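Conserved hypothetical protein NMB0706 (Neisseria meningitidis, PDB 1RV9) is of unknown function but belongs to the multi-copper polyphenol oxidoreductase laccase family, and may be an enzyme. Local coordinates at residues G38-A43 against P57-R62; A134-R139 against G144-T149; N148-M153 against E217-V222. One frame throughout, in Å; residues are numbered along the deposited sequence.

Interaction 1: G38-A43 against P57-R62; sequences GVSQGA and PEAVRR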
loop_
_atom_site.group_PDB
_atom_site.type_symbol
_atom_site.label_atom_id
_atom_site.label_comp_id
_atom_site.label_asym_id
_atom_site.label_seq_id
_atom_site.Cartn_x
_atom_site.Cartn_y
_atom_site.Cartn_z
ATOM N N GLY A 38 -13.726 7.831 -11.250
ATOM C CA GLY A 38 -12.854 8.140 -12.370
ATOM C C GLY A 38 -13.514 8.161 -13.735
ATOM O O GLY A 38 -14.740 8.187 -13.840
ATOM N N VAL A 39 -12.693 8.142 -14.782
ATOM C CA VAL A 39 -13.191 8.181 -16.155
ATOM C C VAL A 39 -12.853 6.946 -16.988
ATOM O O VAL A 39 -13.213 6.877 -18.163
ATOM C CB VAL A 39 -12.659 9.418 -16.911
ATOM C CG1 VAL A 39 -13.054 10.688 -16.174
ATOM C CG2 VAL A 39 -11.147 9.330 -17.064
ATOM N N SER A 40 -12.161 5.976 -16.394
ATOM C CA SER A 40 -11.799 4.765 -17.126
ATOM C C SER A 40 -12.998 3.843 -17.302
ATOM O O SER A 40 -13.972 3.925 -16.557
ATOM C CB SER A 40 -10.663 4.027 -16.409
ATOM O OG SER A 40 -9.488 4.815 -16.414
ATOM N N GLN A 41 -12.910 2.950 -18.284
ATOM C CA GLN A 41 -14.006 2.034 -18.590
ATOM C C GLN A 41 -13.583 0.572 -18.644
ATOM O O GLN A 41 -12.402 0.242 -18.547
ATOM C CB GLN A 41 -14.611 2.398 -19.947
ATOM C CG GLN A 41 -13.614 2.249 -21.087
ATOM C CD GLN A 41 -14.147 2.739 -22.413
ATOM O OE1 GLN A 41 -14.840 2.013 -23.132
ATOM N NE2 GLN A 41 -13.831 3.983 -22.744
ATOM N N GLY A 42 -14.571 -0.296 -18.821
ATOM C CA GLY A 42 -14.304 -1.718 -18.923
ATOM C C GLY A 42 -13.630 -2.315 -17.707
ATOM O O GLY A 42 -14.061 -2.098 -16.578
ATOM N N ALA A 43 -12.567 -3.072 -17.948
ATOM C CA ALA A 43 -11.823 -3.728 -16.877
ATOM C C ALA A 43 -11.181 -2.722 -15.937
ATOM O O ALA A 43 -10.833 -3.050 -14.809
ATOM C CB ALA A 43 -10.738 -4.627 -17.472
ATOM N N PRO A 57 -3.876 5.991 -21.708
ATOM C CA PRO A 57 -3.012 6.967 -21.038
ATOM C C PRO A 57 -3.710 8.274 -20.659
ATOM O O PRO A 57 -3.503 8.801 -19.564
ATOM C CB PRO A 57 -1.888 7.176 -22.048
ATOM C CG PRO A 57 -1.779 5.825 -22.687
ATOM C CD PRO A 57 -3.228 5.472 -22.925
ATOM N N GLU A 58 -4.535 8.797 -21.560
ATOM C CA GLU A 58 -5.243 10.043 -21.284
ATOM C C GLU A 58 -6.220 9.872 -20.123
ATOM O O GLU A 58 -6.388 10.777 -19.305
ATOM C CB GLU A 58 -6.004 10.520 -22.522
ATOM C CG GLU A 58 -6.853 11.754 -22.265
ATOM C CD GLU A 58 -7.752 12.101 -23.433
ATOM O OE1 GLU A 58 -7.232 12.538 -24.482
ATOM O OE2 GLU A 58 -8.983 11.930 -23.300
ATOM N N ALA A 59 -6.863 8.710 -20.058
ATOM C CA ALA A 59 -7.817 8.428 -18.991
ATOM C C ALA A 59 -7.106 8.408 -17.642
ATOM O O ALA A 59 -7.585 8.993 -16.671
ATOM C CB ALA A 59 -8.503 7.089 -19.239
ATOM N N VAL A 60 -5.962 7.734 -17.586
ATOM C CA VAL A 60 -5.195 7.656 -16.345
ATOM C C VAL A 60 -4.763 9.047 -15.897
ATOM O O VAL A 60 -4.798 9.364 -14.708
ATOM C CB VAL A 60 -3.940 6.775 -16.510
ATOM C CG1 VAL A 60 -3.124 6.784 -15.216
ATOM C CG2 VAL A 60 -4.350 5.356 -16.862
ATOM N N ARG A 61 -4.351 9.875 -16.851
ATOM C CA ARG A 61 -3.924 11.234 -16.542
ATOM C C ARG A 61 -5.074 11.988 -15.881
ATOM O O ARG A 61 -4.877 12.720 -14.911
ATOM C CB ARG A 61 -3.503 11.958 -17.824
ATOM C CG ARG A 61 -3.055 13.395 -17.621
ATOM C CD ARG A 61 -3.643 14.284 -18.708
ATOM N NE ARG A 61 -4.771 15.065 -18.207
ATOM C CZ ARG A 61 -5.913 15.254 -18.863
ATOM N NH1 ARG A 61 -6.097 14.712 -20.060
ATOM N NH2 ARG A 61 -6.873 15.998 -18.324
ATOM N N ARG A 62 -6.279 11.805 -16.411
ATOM C CA ARG A 62 -7.449 12.473 -15.862
ATOM C C ARG A 62 -7.775 11.951 -14.462
ATOM O O ARG A 62 -8.117 12.729 -13.570
ATOM C CB ARG A 62 -8.640 12.287 -16.806
ATOM C CG ARG A 62 -8.375 12.831 -18.208
ATOM C CD ARG A 62 -9.463 12.411 -19.178
ATOM N NE ARG A 62 -10.744 13.044 -18.879
ATOM C CZ ARG A 62 -11.923 12.475 -19.106
ATOM N NH1 ARG A 62 -11.984 11.256 -19.630
ATOM N NH2 ARG A 62 -13.044 13.124 -18.816
#

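Interaction 2: A134-R139 against G144-T149; sequences AHAGWR and GVLQNT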
loop_
_atom_site.group_PDB
_atom_site.type_symbol
_atom_site.label_atom_id
_atom_site.label_comp_id
_atom_site.label_asym_id
_atom_site.label_seq_id
_atom_site.Cartn_x
_atom_site.Cartn_y
_atom_site.Cartn_z
ATOM N N ALA A 134 4.270 2.492 1.748
ATOM C CA ALA A 134 5.040 1.369 1.237
ATOM C C ALA A 134 4.165 0.373 0.485
ATOM O O ALA A 134 3.039 0.078 0.893
ATOM C CB ALA A 134 5.761 0.660 2.385
ATOM N N HIS A 135 4.702 -0.128 -0.624
ATOM C CA HIS A 135 4.033 -1.111 -1.469
ATOM C C HIS A 135 4.532 -2.474 -1.006
ATOM O O HIS A 135 5.689 -2.838 -1.242
ATOM C CB HIS A 135 4.417 -0.876 -2.931
ATOM C CG HIS A 135 3.949 -1.948 -3.866
ATOM N ND1 HIS A 135 4.773 -2.508 -4.818
ATOM C CD2 HIS A 135 2.740 -2.538 -4.019
ATOM C CE1 HIS A 135 4.093 -3.398 -5.518
ATOM N NE2 HIS A 135 2.856 -3.436 -5.054
ATOM N N ALA A 136 3.653 -3.224 -0.350
ATOM C CA ALA A 136 4.021 -4.525 0.179
ATOM C C ALA A 136 3.374 -5.729 -0.482
ATOM O O ALA A 136 2.413 -6.295 0.044
ATOM C CB ALA A 136 3.758 -4.556 1.692
ATOM N N GLY A 137 3.888 -6.101 -1.652
ATOM C CA GLY A 137 3.412 -7.299 -2.317
ATOM C C GLY A 137 4.123 -8.370 -1.508
ATOM O O GLY A 137 4.890 -8.022 -0.605
ATOM N N TRP A 138 3.918 -9.650 -1.792
ATOM C CA TRP A 138 4.599 -10.651 -0.981
ATOM C C TRP A 138 6.117 -10.580 -1.119
ATOM O O TRP A 138 6.834 -10.823 -0.156
ATOM C CB TRP A 138 4.099 -12.071 -1.290
ATOM C CG TRP A 138 4.573 -12.670 -2.581
ATOM C CD1 TRP A 138 3.944 -12.621 -3.793
ATOM C CD2 TRP A 138 5.759 -13.448 -2.774
ATOM N NE1 TRP A 138 4.663 -13.325 -4.728
ATOM C CE2 TRP A 138 5.783 -13.841 -4.132
ATOM C CE3 TRP A 138 6.807 -13.848 -1.934
ATOM C CZ2 TRP A 138 6.814 -14.623 -4.667
ATOM C CZ3 TRP A 138 7.829 -14.625 -2.465
ATOM C CH2 TRP A 138 7.826 -15.002 -3.821
ATOM N N ARG A 139 6.609 -10.224 -2.302
ATOM C CA ARG A 139 8.053 -10.139 -2.506
ATOM C C ARG A 139 8.682 -9.019 -1.684
ATOM O O ARG A 139 9.673 -9.233 -0.986
ATOM C CB ARG A 139 8.368 -9.945 -3.993
ATOM C CG ARG A 139 8.141 -11.198 -4.825
ATOM C CD ARG A 139 8.235 -10.917 -6.315
ATOM N NE ARG A 139 7.944 -12.116 -7.097
ATOM C CZ ARG A 139 8.786 -13.131 -7.261
ATOM N NH1 ARG A 139 9.991 -13.101 -6.708
ATOM N NH2 ARG A 139 8.412 -14.192 -7.966
ATOM N N GLY A 144 11.701 -7.094 3.049
ATOM C CA GLY A 144 12.027 -6.069 4.024
ATOM C C GLY A 144 11.689 -4.635 3.654
ATOM O O GLY A 144 12.311 -3.704 4.166
ATOM N N VAL A 145 10.706 -4.434 2.781
ATOM C CA VAL A 145 10.347 -3.072 2.396
ATOM C C VAL A 145 9.830 -2.273 3.593
ATOM O O VAL A 145 10.091 -1.072 3.700
ATOM C CB VAL A 145 9.289 -3.052 1.254
ATOM C CG1 VAL A 145 7.965 -3.600 1.747
ATOM C CG2 VAL A 145 9.126 -1.625 0.718
ATOM N N LEU A 146 9.117 -2.931 4.504
ATOM C CA LEU A 146 8.593 -2.224 5.671
ATOM C C LEU A 146 9.726 -1.805 6.608
ATOM O O LEU A 146 9.752 -0.670 7.091
ATOM C CB LEU A 146 7.571 -3.087 6.418
ATOM C CG LEU A 146 6.318 -3.471 5.615
ATOM C CD1 LEU A 146 5.290 -4.105 6.536
ATOM C CD2 LEU A 146 5.714 -2.236 4.955
ATOM N N GLN A 147 10.665 -2.714 6.853
ATOM C CA GLN A 147 11.795 -2.401 7.722
ATOM C C GLN A 147 12.606 -1.240 7.153
ATOM O O GLN A 147 13.036 -0.359 7.897
ATOM C CB GLN A 147 12.705 -3.625 7.909
ATOM C CG GLN A 147 12.054 -4.800 8.634
ATOM C CD GLN A 147 11.416 -5.796 7.687
ATOM O OE1 GLN A 147 10.641 -5.424 6.804
ATOM N NE2 GLN A 147 11.733 -7.073 7.870
ATOM N N ASN A 148 12.809 -1.229 5.837
ATOM C CA ASN A 148 13.569 -0.151 5.209
ATOM C C ASN A 148 12.819 1.177 5.284
ATOM O O ASN A 148 13.430 2.239 5.422
ATOM C CB ASN A 148 13.881 -0.481 3.746
ATOM C CG ASN A 148 14.827 -1.653 3.603
ATOM O OD1 ASN A 148 15.510 -2.029 4.556
ATOM N ND2 ASN A 148 14.883 -2.228 2.408
ATOM N N THR A 149 11.496 1.121 5.187
ATOM C CA THR A 149 10.694 2.338 5.260
ATOM C C THR A 149 10.783 2.921 6.666
ATOM O O THR A 149 10.996 4.120 6.846
ATOM C CB THR A 149 9.226 2.047 4.910
ATOM O OG1 THR A 149 9.156 1.553 3.566
ATOM C CG2 THR A 149 8.381 3.322 5.028
#

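Interaction 3: N148-M153 against E217-V222; sequences NTIAAM and EGVGGV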
loop_
_atom_site.group_PDB
_atom_site.type_symbol
_atom_site.label_atom_id
_atom_site.label_comp_id
_atom_site.label_asym_id
_atom_site.label_seq_id
_atom_site.Cartn_x
_atom_site.Cartn_y
_atom_site.Cartn_z
ATOM N N ASN A 148 12.809 -1.229 5.837
ATOM C CA ASN A 148 13.569 -0.151 5.209
ATOM C C ASN A 148 12.819 1.177 5.284
ATOM O O ASN A 148 13.430 2.239 5.422
ATOM C CB ASN A 148 13.881 -0.481 3.746
ATOM C CG ASN A 148 14.827 -1.653 3.603
ATOM O OD1 ASN A 148 15.510 -2.029 4.556
ATOM N ND2 ASN A 148 14.883 -2.228 2.408
ATOM N N THR A 149 11.496 1.121 5.187
ATOM C CA THR A 149 10.694 2.338 5.260
ATOM C C THR A 149 10.783 2.921 6.666
ATOM O O THR A 149 10.996 4.120 6.846
ATOM C CB THR A 149 9.226 2.047 4.910
ATOM O OG1 THR A 149 9.156 1.553 3.566
ATOM C CG2 THR A 149 8.381 3.322 5.028
ATOM N N ILE A 150 10.629 2.058 7.662
ATOM C CA ILE A 150 10.706 2.474 9.056
ATOM C C ILE A 150 12.045 3.160 9.327
ATOM O O ILE A 150 12.100 4.210 9.973
ATOM C CB ILE A 150 10.541 1.244 9.981
ATOM C CG1 ILE A 150 9.088 0.762 9.932
ATOM C CG2 ILE A 150 10.967 1.579 11.405
ATOM C CD1 ILE A 150 8.874 -0.620 10.514
ATOM N N ALA A 151 13.123 2.570 8.823
ATOM C CA ALA A 151 14.453 3.130 9.019
ATOM C C ALA A 151 14.592 4.500 8.369
ATOM O O ALA A 151 15.174 5.419 8.952
ATOM C CB ALA A 151 15.508 2.185 8.456
ATOM N N ALA A 152 14.051 4.638 7.162
ATOM C CA ALA A 152 14.144 5.892 6.427
ATOM C C ALA A 152 13.393 7.054 7.071
ATOM O O ALA A 152 13.722 8.216 6.838
ATOM C CB ALA A 152 13.659 5.688 5.000
ATOM N N MET A 153 12.388 6.744 7.881
ATOM C CA MET A 153 11.598 7.780 8.540
ATOM C C MET A 153 12.351 8.488 9.658
ATOM O O MET A 153 12.052 9.635 9.992
ATOM C CB MET A 153 10.306 7.181 9.090
ATOM C CG MET A 153 9.343 6.741 8.006
ATOM S SD MET A 153 7.807 6.114 8.682
ATOM C CE MET A 153 7.008 7.649 9.155
ATOM N N GLU A 217 9.551 -5.196 14.528
ATOM C CA GLU A 217 10.419 -4.054 14.285
ATOM C C GLU A 217 10.289 -3.001 15.386
ATOM O O GLU A 217 11.175 -2.166 15.555
ATOM C CB GLU A 217 10.101 -3.449 12.914
ATOM C CG GLU A 217 11.299 -2.865 12.189
ATOM C CD GLU A 217 12.418 -3.875 11.925
ATOM O OE1 GLU A 217 12.239 -5.094 12.157
ATOM O OE2 GLU A 217 13.489 -3.436 11.466
ATOM N N GLY A 218 9.186 -3.045 16.127
ATOM C CA GLY A 218 8.993 -2.098 17.214
ATOM C C GLY A 218 7.934 -1.038 16.997
ATOM O O GLY A 218 7.781 -0.138 17.822
ATOM N N VAL A 219 7.198 -1.129 15.895
ATOM C CA VAL A 219 6.156 -0.148 15.616
ATOM C C VAL A 219 5.113 -0.149 16.736
ATOM O O VAL A 219 4.568 -1.195 17.093
ATOM C CB VAL A 219 5.494 -0.434 14.249
ATOM C CG1 VAL A 219 4.305 0.488 14.031
ATOM C CG2 VAL A 219 6.526 -0.228 13.142
ATOM N N GLY A 220 4.852 1.037 17.283
ATOM C CA GLY A 220 3.911 1.190 18.382
ATOM C C GLY A 220 2.474 0.752 18.186
ATOM O O GLY A 220 1.857 0.227 19.116
ATOM N N GLY A 221 1.924 0.972 16.998
ATOM C CA GLY A 221 0.549 0.578 16.756
ATOM C C GLY A 221 0.274 0.277 15.298
ATOM O O GLY A 221 0.842 0.916 14.415
ATOM N N VAL A 222 -0.591 -0.703 15.053
ATOM C CA VAL A 222 -0.964 -1.097 13.698
ATOM C C VAL A 222 -2.484 -1.087 13.590
ATOM O O VAL A 222 -3.185 -1.689 14.411
ATOM C CB VAL A 222 -0.425 -2.499 13.356
ATOM C CG1 VAL A 222 -0.732 -2.833 11.904
ATOM C CG2 VAL A 222 1.072 -2.550 13.604
#

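Interaction 1: G38-A43 against P57-R62
Val39 meets the guanidinium of Arg62 and the start of helix 57-71, with both of its methyls over one face of the flat group. CG1 sits 3.4 Å above the guanidinium plane of Arg62, displaced toward the rim, and lies 3.6 Å from CZ and from NH2 of that residue. CG2 is 3.3 Å from Arg62 NH1 and also reaches the helix backbone, 3.6 Å from Ala59 O, where it touches the Ala59 methyl. In Val39 a chi1 of -58° sets CG1 anti to the carbonyl carbon and leaves CG2 between the backbone N and the carbonyl carbon, so that both methyls face Arg62. The two side chains cross at about a right angle. Arg62 gets over the valine by bending at chi3 (68°). A second, smaller touch lies alongside, where Ser40 OG stands 3.8 Å from Ala59 CB.

Polar groups just beyond set the loop in place. Ser40 OG hydrogen-bonds to Asp55 and to Asn63, and the amide oxygen of Asn63 accepts from Val39 N. Asn63 therefore ties two successive loop residues to the helix that they pack on, while Asp55 comes from the chain just before that helix.

No hydrogen bond joins the two segments themselves. Cohesion between them is van der Waals contact: the N-H groups of Arg62 lie in the guanidinium plane, across the line of approach, and the valine does not use them.

Interaction 2: A134-R139 against G144-T149
Apolar packing of a helix on a strand of the six-stranded mixed sheet is what joins Ala134, Ala136 and the His135 carbonyl to Val145, Leu146 and Thr149. Strand 131-136 runs into the short helix 138-143, and helix 145-153 then brings the chain back over the strand, nearly antiparallel to it: the axes of strand 134-136 and helix 145-149 come within 8.8 Å, at 165°. Gly144 makes the turn between the helices: it ends the first in a Schellman motif and is the N-cap of the second.

Ala134 is touched by three residues. Its CB lies 3.9 Å from Leu146 CD2 and 3.7 Å from Thr149 OG1, with Val145 CG2 a little farther off. Val145 spreads both methyls over the strand; CG1 reaches to 3.8 Å from His135 O and also meets the Ala136 methyl. Phe123 and Ala101 on adjoining strands continue this buried layer.

The histidine ring takes the other side of the strand, with ND1 hydrogen-bonded to Asp100 and a bound sulfate close by. With Cys118 these residues form a possible Cys-His-Asp triad, as yet unconfirmed.

Within the helix, Thr149 OG1 donates to Val145 O at 2.8 Å, the hydroxyl lying anti to its carbonyl carbon (chi1 -61°). Thr149 N approaches the same oxygen from the opposite face of the carbonyl plane. A buried hydroxyl thus spends its proton on its own helix and offers the alanine methyl only van der Waals contact.

Interaction 3: N148-M153 against E217-V222
Ile150 and Glu217 have the nearest alpha carbons, 8.4 Å apart, so the two backbones stay well separated where their side chains meet. One segment is helical, part of helix 145-153. The other leaves helix 206-217 through Gly218, whose positive phi (109°) closes a Schellman motif, and passes through Val219 and Gly220 into edge strand 221-224.

On the helix side one methyl, Ile150 CD1, makes the contact, met by the side chains of Glu217 and Val219. Ile150 is extended at chi2 (166°), which carries this methyl outward, and CD1 comes to 3.5 Å from Val219 CG2. The same methyl lies 3.7 Å from Glu217 CG, and Glu217 CB is only slightly farther. Glu217 thus contributes the aliphatic part of its chain, which bends at chi2 (59°) before the carboxylate. Both partners cross the isoleucine obliquely, and the contact involves no hydrogen bond.

Leu214 of helix 206-217 touches both Ile150 and Val219, while Phe123 of strand 119-125 also packs on Ile150, so the Ile150 side chain belongs to a wider apolar layer. The arrangement fits the alpha-beta-beta-alpha architecture of this protein: within an outer helical layer, the turn leaving helix 206-217 toward the edge strand packs on helix 145-153.

How the interactions relate
From the N terminus, interaction 1 comes first: it closes a loop with 13 residues between its segments, drawing the chain after strand 28-33 onto helix 57-71. Interaction 2 follows in series and spans only helix 138-143, fastening helix 145-153 to strand 131-136. Interaction 3 starts from Asn148 and Thr149, where interaction 2 ends, and closes a far longer loop of 63 residues; the two thus overlap end to end rather than nest. They also touch through Gln147 and Glu217, and together join helix 145-153 to strand 131-136 and to the turn that leads into edge strand 221-224. Interaction 1 stands apart across the molecule, about 28 Å from interaction 2, centre to centre.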